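Local coordinates for protein NRD1 (Saccharomyces cerevisiae, PDB 3CLJ), which binds the phosphorylated C-terminal domain of RNA polymerase II through its CTD-interacting domain, as part of the Nrd1-Nab3-Sen1 transcription termination complex, at residues 36-39 with 40-43; 71-74 with 75-79; 120-123 with 124-128. All coordinates share one frame; numbering follows the deposited sequence. Where two conformers were deposited one is given.

Interaction 1: 36-39 with 40-43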
ATOM      1  N   ILE A  36     -10.266   0.149  12.684  1.00 42.77           N
ATOM      2  CA  ILE A  36     -10.906   0.633  11.461  1.00 42.75           C
ATOM      3  C   ILE A  36     -11.546   2.026  11.681  1.00 43.04           C
ATOM      4  O   ILE A  36     -11.596   2.850  10.753  1.00 42.22           O
ATOM      5  CB  ILE A  36     -11.928  -0.407  10.889  1.00 43.02           C
ATOM      6  CG1 ILE A  36     -11.185  -1.595  10.255  1.00 42.84           C
ATOM      7  CG2 ILE A  36     -12.884   0.217   9.856  1.00 43.03           C
ATOM      8  CD1 ILE A  36     -11.970  -2.902  10.345  1.00 42.13           C
ATOM      9  N   ASP A  37     -12.003   2.294  12.906  1.00 42.75           N
ATOM     10  CA  ASP A  37     -12.625   3.603  13.237  1.00 43.26           C
ATOM     11  C   ASP A  37     -11.704   4.814  12.922  1.00 43.14           C
ATOM     12  O   ASP A  37     -12.171   5.820  12.424  1.00 43.04           O
ATOM     13  CB  ASP A  37     -13.245   3.627  14.666  1.00 42.57           C
ATOM     14  CG  ASP A  37     -12.196   3.633  15.811  1.00 42.87           C
ATOM     15  OD1 ASP A  37     -11.196   2.871  15.839  1.00 42.25           O
ATOM     16  OD2 ASP A  37     -12.413   4.407  16.759  1.00 49.57           O
ATOM     17  N   ILE A  38     -10.397   4.672  13.175  1.00 43.65           N
ATOM     18  CA  ILE A  38      -9.412   5.696  12.819  1.00 44.63           C
ATOM     19  C   ILE A  38      -8.631   5.377  11.511  1.00 44.82           C
ATOM     20  O   ILE A  38      -7.512   5.865  11.315  1.00 45.08           O
ATOM     21  CB  ILE A  38      -8.457   6.041  14.019  1.00 43.76           C
ATOM     22  CG1 ILE A  38      -7.784   4.764  14.529  1.00 45.73           C
ATOM     23  CG2 ILE A  38      -9.231   6.887  15.146  1.00 46.18           C
ATOM     24  CD1 ILE A  38      -6.428   4.987  15.112  1.00 47.22           C
ATOM     25  N   GLU A  39      -9.235   4.602  10.599  1.00 45.57           N
ATOM     26  CA  GLU A  39      -8.579   4.256   9.343  1.00 46.25           C
ATOM     27  C   GLU A  39      -8.102   5.503   8.595  1.00 47.01           C
ATOM     28  O   GLU A  39      -7.141   5.441   7.831  1.00 47.53           O
ATOM     29  CB  GLU A  39      -9.498   3.451   8.406  1.00 46.48           C
ATOM     30  CG  GLU A  39     -10.836   4.104   8.073  1.00 47.71           C
ATOM     31  CD  GLU A  39     -10.778   5.185   6.973  1.00 48.33           C
ATOM     32  OE1 GLU A  39     -11.776   5.941   6.815  1.00 47.95           O
ATOM     33  OE2 GLU A  39      -9.752   5.257   6.282  1.00 47.97           O
ATOM     34  N   SER A  40      -8.779   6.630   8.796  1.00 45.96           N
ATOM     35  CA  SER A  40      -8.484   7.797   7.990  1.00 47.25           C
ATOM     36  C   SER A  40      -7.035   8.279   8.203  1.00 46.51           C
ATOM     37  O   SER A  40      -6.353   8.676   7.264  1.00 44.76           O
ATOM     38  CB  SER A  40      -9.553   8.861   8.213  1.00 47.41           C
ATOM     39  OG  SER A  40      -9.026  10.157   8.046  1.00 53.45           O
ATOM     40  N   LYS A  41      -6.559   8.209   9.442  1.00 46.69           N
ATOM     41  CA  LYS A  41      -5.179   8.589   9.709  1.00 46.95           C
ATOM     42  C   LYS A  41      -4.140   7.437   9.574  1.00 46.89           C
ATOM     43  O   LYS A  41      -2.933   7.709   9.490  1.00 47.81           O
ATOM     44  CB  LYS A  41      -5.053   9.421  11.014  1.00 47.55           C
ATOM     45  CG  LYS A  41      -5.152   8.683  12.334  1.00 47.04           C
ATOM     46  CD  LYS A  41      -5.070   9.703  13.510  1.00 45.68           C
ATOM     47  CE  LYS A  41      -5.334   8.982  14.865  1.00 47.50           C
ATOM     48  NZ  LYS A  41      -5.304   9.788  16.159  1.00 47.18           N
ATOM     49  N   ILE A  42      -4.601   6.181   9.571  1.00 45.58           N
ATOM     50  CA  ILE A  42      -3.749   5.033   9.226  1.00 44.41           C
ATOM     51  C   ILE A  42      -3.420   5.103   7.721  1.00 44.71           C
ATOM     52  O   ILE A  42      -2.244   4.943   7.315  1.00 44.79           O
ATOM     53  CB  ILE A  42      -4.433   3.669   9.567  1.00 44.80           C
ATOM     54  CG1 ILE A  42      -4.492   3.459  11.120  1.00 44.11           C
ATOM     55  CG2 ILE A  42      -3.789   2.485   8.727  1.00 44.86           C
ATOM     56  CD1 ILE A  42      -5.700   2.631  11.631  1.00 42.71           C
ATOM     57  N   ILE A  43      -4.449   5.378   6.930  1.00 43.72           N
ATOM     58  CA  ILE A  43      -4.381   5.392   5.472  1.00 44.66           C
ATOM     59  C   ILE A  43      -3.518   6.576   4.967  1.00 44.66           C
ATOM     60  O   ILE A  43      -2.606   6.360   4.143  1.00 45.72           O
ATOM     61  CB  ILE A  43      -5.831   5.311   4.846  1.00 45.04           C
ATOM     62  CG1 ILE A  43      -6.478   3.921   5.155  1.00 42.93           C
ATOM     63  CG2 ILE A  43      -5.848   5.659   3.328  1.00 44.29           C
ATOM     64  CD1 ILE A  43      -5.879   2.757   4.371  1.00 39.04           C
TER
HETATM   65  O   HOH W   1     -11.351   7.276  10.040  1.00 48.16           O
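Ile38 O receives the backbone of the next turn at the start of helix 39-52, with Ile38 itself at the N-cap position, in the all-helical CTD-interacting domain. Two amides converge on this oxygen: Lys41 N at 3.1 Å, lying above the carbonyl plane rather than on a lone pair, and Ile42 N in a weak bond. The next i to i+4 bond, from Ile43 N to Glu39 O, is shorter at 2.8 Å. A water joins the loop to this first turn, donating to Asp37 O and accepting from Ser40 N.

Apolar contacts run beside these bonds. Ile38 has CG1 between its backbone N and carbonyl carbon (chi1 55°), and from there CG1 meets Ile42 CD1 at 4.2 Å, the two side chains crossing at about a right angle. Farther out, Ile38 CD1 lies 4.1 Å from Lys41 CE; the lysine also makes a cation-pi contact with Phe3.

Charge enters with the buried Glu39. Its chain bends at chi2 (80°), which brings OE2 within 3.0 Å of Ser40 N, at an angle too poor for a hydrogen bond, while OE1 is hydrogen-bonded to both His92 ND1 and Gly88 N. Cut back to alanine, this position would lose the carboxylate, and His92 ND1 and Gly88 N would probably be left without their shared partner. The other carboxylate oxygen, Glu39 OE2, rests 3.7 Å from Ile43 CG1.

Interaction 2: 71-74 with 75-79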
ATOM      1  N   ALA A  71      -6.489  -6.801   3.308  1.00 41.36           N
ATOM      2  CA  ALA A  71      -7.152  -7.141   4.599  1.00 42.34           C
ATOM      3  C   ALA A  71      -8.507  -6.408   4.738  1.00 41.14           C
ATOM      4  O   ALA A  71      -9.520  -7.006   5.091  1.00 42.19           O
ATOM      5  CB  ALA A  71      -6.252  -6.875   5.809  1.00 41.27           C
ATOM      6  N   TYR A  72      -8.515  -5.137   4.386  1.00 41.40           N
ATOM      7  CA  TYR A  72      -9.716  -4.300   4.450  1.00 41.30           C
ATOM      8  C   TYR A  72     -10.723  -4.750   3.420  1.00 41.20           C
ATOM      9  O   TYR A  72     -11.913  -4.779   3.704  1.00 40.56           O
ATOM     10  CB  TYR A  72      -9.321  -2.833   4.223  1.00 41.00           C
ATOM     11  CG  TYR A  72      -8.932  -2.091   5.484  1.00 42.02           C
ATOM     12  CD1 TYR A  72      -8.748  -2.756   6.693  1.00 40.78           C
ATOM     13  CD2 TYR A  72      -8.689  -0.721   5.454  1.00 41.38           C
ATOM     14  CE1 TYR A  72      -8.384  -2.054   7.871  1.00 43.02           C
ATOM     15  CE2 TYR A  72      -8.334  -0.007   6.646  1.00 44.06           C
ATOM     16  CZ  TYR A  72      -8.194  -0.666   7.851  1.00 43.59           C
ATOM     17  OH  TYR A  72      -7.886   0.044   9.039  1.00 41.09           O
ATOM     18  N   LEU A  73     -10.225  -5.075   2.221  1.00 42.82           N
ATOM     19  CA  LEU A  73     -11.022  -5.641   1.110  1.00 44.07           C
ATOM     20  C   LEU A  73     -11.700  -6.923   1.526  1.00 45.67           C
ATOM     21  O   LEU A  73     -12.842  -7.184   1.122  1.00 45.61           O
ATOM     22  CB  LEU A  73     -10.178  -5.872  -0.175  1.00 43.24           C
ATOM     23  CG  LEU A  73     -10.896  -6.399  -1.434  1.00 43.91           C
ATOM     24  CD1 LEU A  73     -12.035  -5.457  -1.866  1.00 45.95           C
ATOM     25  CD2 LEU A  73      -9.959  -6.680  -2.600  1.00 44.95           C
ATOM     26  N   ASP A  74     -11.028  -7.730   2.345  1.00 47.91           N
ATOM     27  CA  ASP A  74     -11.725  -8.882   2.923  1.00 50.69           C
ATOM     28  C   ASP A  74     -12.820  -8.547   3.933  1.00 51.04           C
ATOM     29  O   ASP A  74     -13.831  -9.219   3.950  1.00 50.73           O
ATOM     30  CB  ASP A  74     -10.757  -9.887   3.528  1.00 52.30           C
ATOM     31  CG  ASP A  74     -10.128 -10.761   2.484  1.00 57.79           C
ATOM     32  OD1 ASP A  74     -10.743 -10.931   1.376  1.00 60.61           O
ATOM     33  OD2 ASP A  74      -9.012 -11.260   2.779  1.00 63.60           O
ATOM     34  N   GLU A  75     -12.601  -7.542   4.780  1.00 52.40           N
ATOM     35  CA  GLU A  75     -13.603  -7.097   5.748  1.00 54.30           C
ATOM     36  C   GLU A  75     -14.875  -6.556   5.070  1.00 55.65           C
ATOM     37  O   GLU A  75     -15.993  -6.803   5.517  1.00 55.86           O
ATOM     38  CB  GLU A  75     -13.023  -6.028   6.656  1.00 54.12           C
ATOM     39  CG  GLU A  75     -12.101  -6.539   7.697  1.00 55.18           C
ATOM     40  CD  GLU A  75     -12.772  -7.470   8.681  1.00 58.91           C
ATOM     41  OE1 GLU A  75     -13.887  -7.147   9.160  1.00 59.63           O
ATOM     42  OE2 GLU A  75     -12.174  -8.531   8.976  1.00 60.31           O
ATOM     43  N   THR A  76     -14.656  -5.796   4.004  1.00 57.68           N
ATOM     44  CA  THR A  76     -15.654  -5.351   3.052  1.00 58.98           C
ATOM     45  C   THR A  76     -16.527  -6.498   2.508  1.00 59.87           C
ATOM     46  O   THR A  76     -17.760  -6.364   2.444  1.00 59.53           O
ATOM     47  CB  THR A  76     -14.932  -4.570   1.936  1.00 59.17           C
ATOM     48  OG1 THR A  76     -14.992  -3.182   2.253  1.00 60.83           O
ATOM     49  CG2 THR A  76     -15.524  -4.820   0.540  1.00 60.54           C
ATOM     50  N   ARG A  77     -15.897  -7.624   2.163  1.00 60.96           N
ATOM     51  CA  ARG A  77     -16.599  -8.780   1.561  1.00 62.57           C
ATOM     52  C   ARG A  77     -17.307  -9.721   2.544  1.00 63.22           C
ATOM     53  O   ARG A  77     -18.244 -10.415   2.150  1.00 62.84           O
ATOM     54  CB  ARG A  77     -15.660  -9.584   0.651  1.00 62.69           C
ATOM     55  CG  ARG A  77     -15.480  -8.938  -0.702  1.00 63.70           C
ATOM     56  CD  ARG A  77     -14.114  -9.194  -1.251  1.00 64.47           C
ATOM     57  NE  ARG A  77     -14.005  -8.642  -2.593  1.00 65.43           N
ATOM     58  CZ  ARG A  77     -12.978  -8.848  -3.411  1.00 66.38           C
ATOM     59  NH1 ARG A  77     -11.956  -9.604  -3.011  1.00 67.67           N
ATOM     60  NH2 ARG A  77     -12.970  -8.303  -4.630  1.00 64.16           N
ATOM     61  N   SER A  78     -16.854  -9.722   3.805  1.00 64.44           N
ATOM     62  CA  SER A  78     -17.384 -10.576   4.882  1.00 65.71           C
ATOM     63  C   SER A  78     -18.883 -10.348   5.152  1.00 66.39           C
ATOM     64  O   SER A  78     -19.570 -11.216   5.716  1.00 66.74           O
ATOM     65  CB  SER A  78     -16.562 -10.387   6.167  1.00 65.86           C
ATOM     66  OG  SER A  78     -16.864  -9.149   6.793  1.00 65.97           O
ATOM     67  N   ASN A  79     -19.374  -9.180   4.736  1.00 67.16           N
ATOM     68  CA  ASN A  79     -20.813  -8.881   4.674  1.00 67.91           C
ATOM     69  C   ASN A  79     -21.569  -9.850   3.754  1.00 67.84           C
ATOM     70  O   ASN A  79     -22.798  -9.941   3.792  1.00 68.15           O
ATOM     71  CB  ASN A  79     -21.026  -7.431   4.198  1.00 68.24           C
ATOM     72  CG  ASN A  79     -20.201  -6.424   4.993  1.00 68.88           C
ATOM     73  OD1 ASN A  79     -20.118  -6.497   6.224  1.00 69.27           O
ATOM     74  ND2 ASN A  79     -19.582  -5.477   4.287  1.00 70.97           N
TER
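Arg77 reaches back one helical turn to lie against Leu73. Its CB sits 3.7 Å from Leu73 O, the same oxygen that accepts the Arg77 backbone N-H at 3.3 Å. CG stays beside that carbonyl, and CD comes closer to it, at 3.4 Å from Leu73 O. Beyond CD the partner changes from backbone to side chain: NE meets Leu73 CD1 at 3.8 Å, and CZ has Leu73 CG and CD2 as neighbours. At the tip NH1 lies 3.6 Å from Leu73 CD2. The leucine thus covers one face of the guanidinium, its CG 3.7 Å above the plane and offset toward the rim.

Leu73 presents this branched end because its CG is anti to the backbone N (chi1 -177°); Leu73 also packs on Leu132. The polar end of Arg77 is held from outside the helix, NH2 hydrogen-bonding to Ser130 O.

Along the backbone, Thr76 N bonds to Tyr72 O at 2.9 Å, whereas the bond from Ser78 N to Asp74 O is weak. Ser78 OG also donates to Glu75 O, 2.8 Å away. Arg77 N adds a weak i to i+3 bond to Asp74 O, so the contact amounts to an i to i+4 leucine-arginine pair in the last part of helix 58-77 of the all-helical CID fold.

Interaction 3: 120-123 with 124-128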
ATOM      1  N   ILE A 120       6.882  -5.178  -8.322  1.00 45.01           N
ATOM      2  CA  ILE A 120       5.666  -4.334  -8.427  1.00 44.97           C
ATOM      3  C   ILE A 120       4.682  -4.897  -9.483  1.00 45.07           C
ATOM      4  O   ILE A 120       3.496  -5.052  -9.218  1.00 47.00           O
ATOM      5  CB  ILE A 120       6.003  -2.838  -8.712  1.00 46.00           C
ATOM      6  CG1 ILE A 120       6.830  -2.236  -7.552  1.00 45.23           C
ATOM      7  CG2 ILE A 120       4.670  -2.018  -9.089  1.00 44.21           C
ATOM      8  CD1 ILE A 120       7.479  -0.907  -7.832  1.00 43.96           C
ATOM      9  N   ARG A 121       5.187  -5.240 -10.662  1.00 45.94           N
ATOM     10  CA  ARG A 121       4.380  -5.916 -11.694  1.00 46.57           C
ATOM     11  C   ARG A 121       3.596  -7.125 -11.148  1.00 47.63           C
ATOM     12  O   ARG A 121       2.391  -7.222 -11.388  1.00 47.03           O
ATOM     13  CB  ARG A 121       5.290  -6.254 -12.875  1.00 46.75           C
ATOM     14  CG  ARG A 121       4.625  -6.278 -14.258  0.50 48.68           C
ATOM     15  CD  ARG A 121       3.764  -7.525 -14.516  0.50 49.35           C
ATOM     16  NE  ARG A 121       3.966  -8.102 -15.842  0.50 47.74           N
ATOM     17  CZ  ARG A 121       4.345  -7.443 -16.937  0.50 47.42           C
ATOM     18  NH1 ARG A 121       4.559  -6.144 -16.919  0.50 49.00           N
ATOM     19  NH2 ARG A 121       4.526  -8.097 -18.067  0.50 47.78           N
ATOM     20  N   MET A 122       4.240  -8.017 -10.373  1.00 49.00           N
ATOM     21  CA  MET A 122       3.504  -9.162  -9.799  1.00 48.61           C
ATOM     22  C   MET A 122       2.469  -8.791  -8.807  1.00 47.82           C
ATOM     23  O   MET A 122       1.376  -9.359  -8.761  1.00 48.25           O
ATOM     24  CB  MET A 122       4.409 -10.200  -9.111  1.00 51.70           C
ATOM     25  CG  MET A 122       3.531 -11.359  -8.464  1.00 52.31           C
ATOM     26  SD  MET A 122       2.668 -12.463  -9.657  1.00 65.43           S
ATOM     27  CE  MET A 122       0.985 -12.338  -9.076  1.00 55.56           C
ATOM     28  N   LEU A 123       2.792  -7.803  -8.001  1.00 46.67           N
ATOM     29  CA  LEU A 123       1.837  -7.240  -7.106  1.00 46.47           C
ATOM     30  C   LEU A 123       0.621  -6.648  -7.835  1.00 46.17           C
ATOM     31  O   LEU A 123      -0.543  -6.834  -7.393  1.00 45.73           O
ATOM     32  CB  LEU A 123       2.579  -6.180  -6.254  1.00 47.01           C
ATOM     33  CG  LEU A 123       2.063  -5.750  -4.910  1.00 47.71           C
ATOM     34  CD1 LEU A 123       1.984  -6.921  -3.905  1.00 41.13           C
ATOM     35  CD2 LEU A 123       2.846  -4.494  -4.383  1.00 43.97           C
ATOM     36  N   LEU A 124       0.863  -5.905  -8.938  1.00 45.38           N
ATOM     37  CA  LEU A 124      -0.252  -5.491  -9.835  1.00 44.56           C
ATOM     38  C   LEU A 124      -1.114  -6.664 -10.281  1.00 44.52           C
ATOM     39  O   LEU A 124      -2.353  -6.542 -10.418  1.00 44.29           O
ATOM     40  CB  LEU A 124       0.269  -4.708 -11.078  1.00 43.45           C
ATOM     41  CG  LEU A 124       0.779  -3.313 -10.645  1.00 45.17           C
ATOM     42  CD1 LEU A 124       1.521  -2.565 -11.760  1.00 44.31           C
ATOM     43  CD2 LEU A 124      -0.435  -2.465 -10.093  1.00 41.32           C
ATOM     44  N   ASP A 125      -0.472  -7.808 -10.529  1.00 44.90           N
ATOM     45  CA  ASP A 125      -1.213  -8.996 -10.983  1.00 45.98           C
ATOM     46  C   ASP A 125      -2.105  -9.584  -9.896  1.00 45.70           C
ATOM     47  O   ASP A 125      -3.256  -9.968 -10.141  1.00 46.07           O
ATOM     48  CB  ASP A 125      -0.249 -10.044 -11.549  1.00 46.43           C
ATOM     49  CG  ASP A 125       0.307  -9.635 -12.913  1.00 50.23           C
ATOM     50  OD1 ASP A 125      -0.263  -8.693 -13.523  1.00 52.69           O
ATOM     51  OD2 ASP A 125       1.305 -10.248 -13.389  1.00 53.21           O
ATOM     52  N   ILE A 126      -1.574  -9.632  -8.683  1.00 46.55           N
ATOM     53  CA  ILE A 126      -2.349  -9.986  -7.483  1.00 46.71           C
ATOM     54  C   ILE A 126      -3.481  -8.972  -7.235  1.00 46.50           C
ATOM     55  O   ILE A 126      -4.616  -9.377  -6.990  1.00 48.26           O
ATOM     56  CB  ILE A 126      -1.379 -10.124  -6.266  1.00 47.08           C
ATOM     57  CG1 ILE A 126      -0.574 -11.438  -6.375  1.00 47.94           C
ATOM     58  CG2 ILE A 126      -2.084  -9.984  -4.906  1.00 48.91           C
ATOM     59  CD1 ILE A 126       0.780 -11.223  -5.780  1.00 52.75           C
ATOM     60  N   TRP A 127      -3.216  -7.672  -7.346  1.00 45.21           N
ATOM     61  CA  TRP A 127      -4.306  -6.683  -7.200  1.00 45.00           C
ATOM     62  C   TRP A 127      -5.423  -6.911  -8.220  1.00 45.13           C
ATOM     63  O   TRP A 127      -6.618  -6.855  -7.902  1.00 44.00           O
ATOM     64  CB  TRP A 127      -3.724  -5.264  -7.314  1.00 45.60           C
ATOM     65  CG  TRP A 127      -2.863  -4.944  -6.106  1.00 44.22           C
ATOM     66  CD1 TRP A 127      -2.666  -5.776  -4.994  1.00 44.98           C
ATOM     67  CD2 TRP A 127      -2.098  -3.759  -5.844  1.00 45.08           C
ATOM     68  NE1 TRP A 127      -1.868  -5.171  -4.082  1.00 45.27           N
ATOM     69  CE2 TRP A 127      -1.508  -3.923  -4.548  1.00 44.88           C
ATOM     70  CE3 TRP A 127      -1.893  -2.555  -6.532  1.00 45.04           C
ATOM     71  CZ2 TRP A 127      -0.745  -2.942  -3.948  1.00 44.70           C
ATOM     72  CZ3 TRP A 127      -1.103  -1.594  -5.942  1.00 44.13           C
ATOM     73  CH2 TRP A 127      -0.531  -1.788  -4.661  1.00 44.76           C
ATOM     74  N   ASP A 128      -5.012  -7.143  -9.463  1.00 45.89           N
ATOM     75  CA  ASP A 128      -5.918  -7.456 -10.570  1.00 47.40           C
ATOM     76  C   ASP A 128      -6.743  -8.706 -10.235  1.00 48.34           C
ATOM     77  O   ASP A 128      -7.967  -8.701 -10.317  1.00 48.66           O
ATOM     78  CB  ASP A 128      -5.084  -7.677 -11.852  1.00 47.12           C
ATOM     79  CG  ASP A 128      -5.933  -7.892 -13.092  1.00 49.34           C
ATOM     80  OD1 ASP A 128      -6.497  -6.906 -13.643  1.00 58.75           O
ATOM     81  OD2 ASP A 128      -6.032  -9.041 -13.528  1.00 45.44           O
TER
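Leu123 and Trp127, one turn apart, lie obliquely to each other. Leu123 CD2 touches the benzo side of the indole at CZ2, 3.9 Å away, and CG stands near CE2. Leu123 O sits over one face of the ring, 3.2 Å above its plane and offset toward the rim, while accepting the Trp127 backbone N-H at 2.8 Å. With its CG anti to the carbonyl carbon (chi1 -69°), the indole swings back toward that oxygen. Its NE1 is hydrogen-bonded to Asp66, and Phe133 meets the ring edge-to-face.

Ile120 and Leu124 are arranged otherwise: side by side and pointing the same way, with CG2 of the isoleucine 4.2 Å from CD1 of the leucine. Both also pack on Leu105 of helix 90-111. This is the inward face of helix 114-130 in the all-helical CID fold, and Leu123 continues it onto Leu62 and Asp66 of helix 58-77.

Met122 and Ile126 cross at about a right angle, Met122 CG lying 3.8 Å from Ile126 CD1. The methionine CE is modelled unusually tight against the isoleucine, so its exact position is doubtful.

Arg121 has two conformers; in one of them it crosses Asp125 obliquely, the guanidinium and carboxylate planes 54° apart. There Arg121 NE and Asp125 OD2 are 4.2 Å apart, beyond a salt bridge. The firm ionic partner of Asp125 is Arg142 NE, bound through OD1.

Overall arrangement
Interactions 1 and 2 meet directly, although their centres are about 15 Å apart: Tyr72 of the second reaches the first, with Ile36 CG1 at 3.7 Å from Tyr72 CE1 and Glu39 CB at 3.8 Å from Tyr72 OH. Helix 90-111 touches all three contacts, through Ala93 for interactions 1 and 2 and through Leu105 and Ile101 for interaction 3. Interactions 2 and 3 do not touch, their nearest atoms being about 6 Å apart, but Leu132 packs on both Leu73 and Trp127. Interactions 1 and 3 lie on opposite sides of the chain's centre, about 24 Å between centres. Glycerol, probably from the crystallisation liquor, lies near Ile38 and near Thr76.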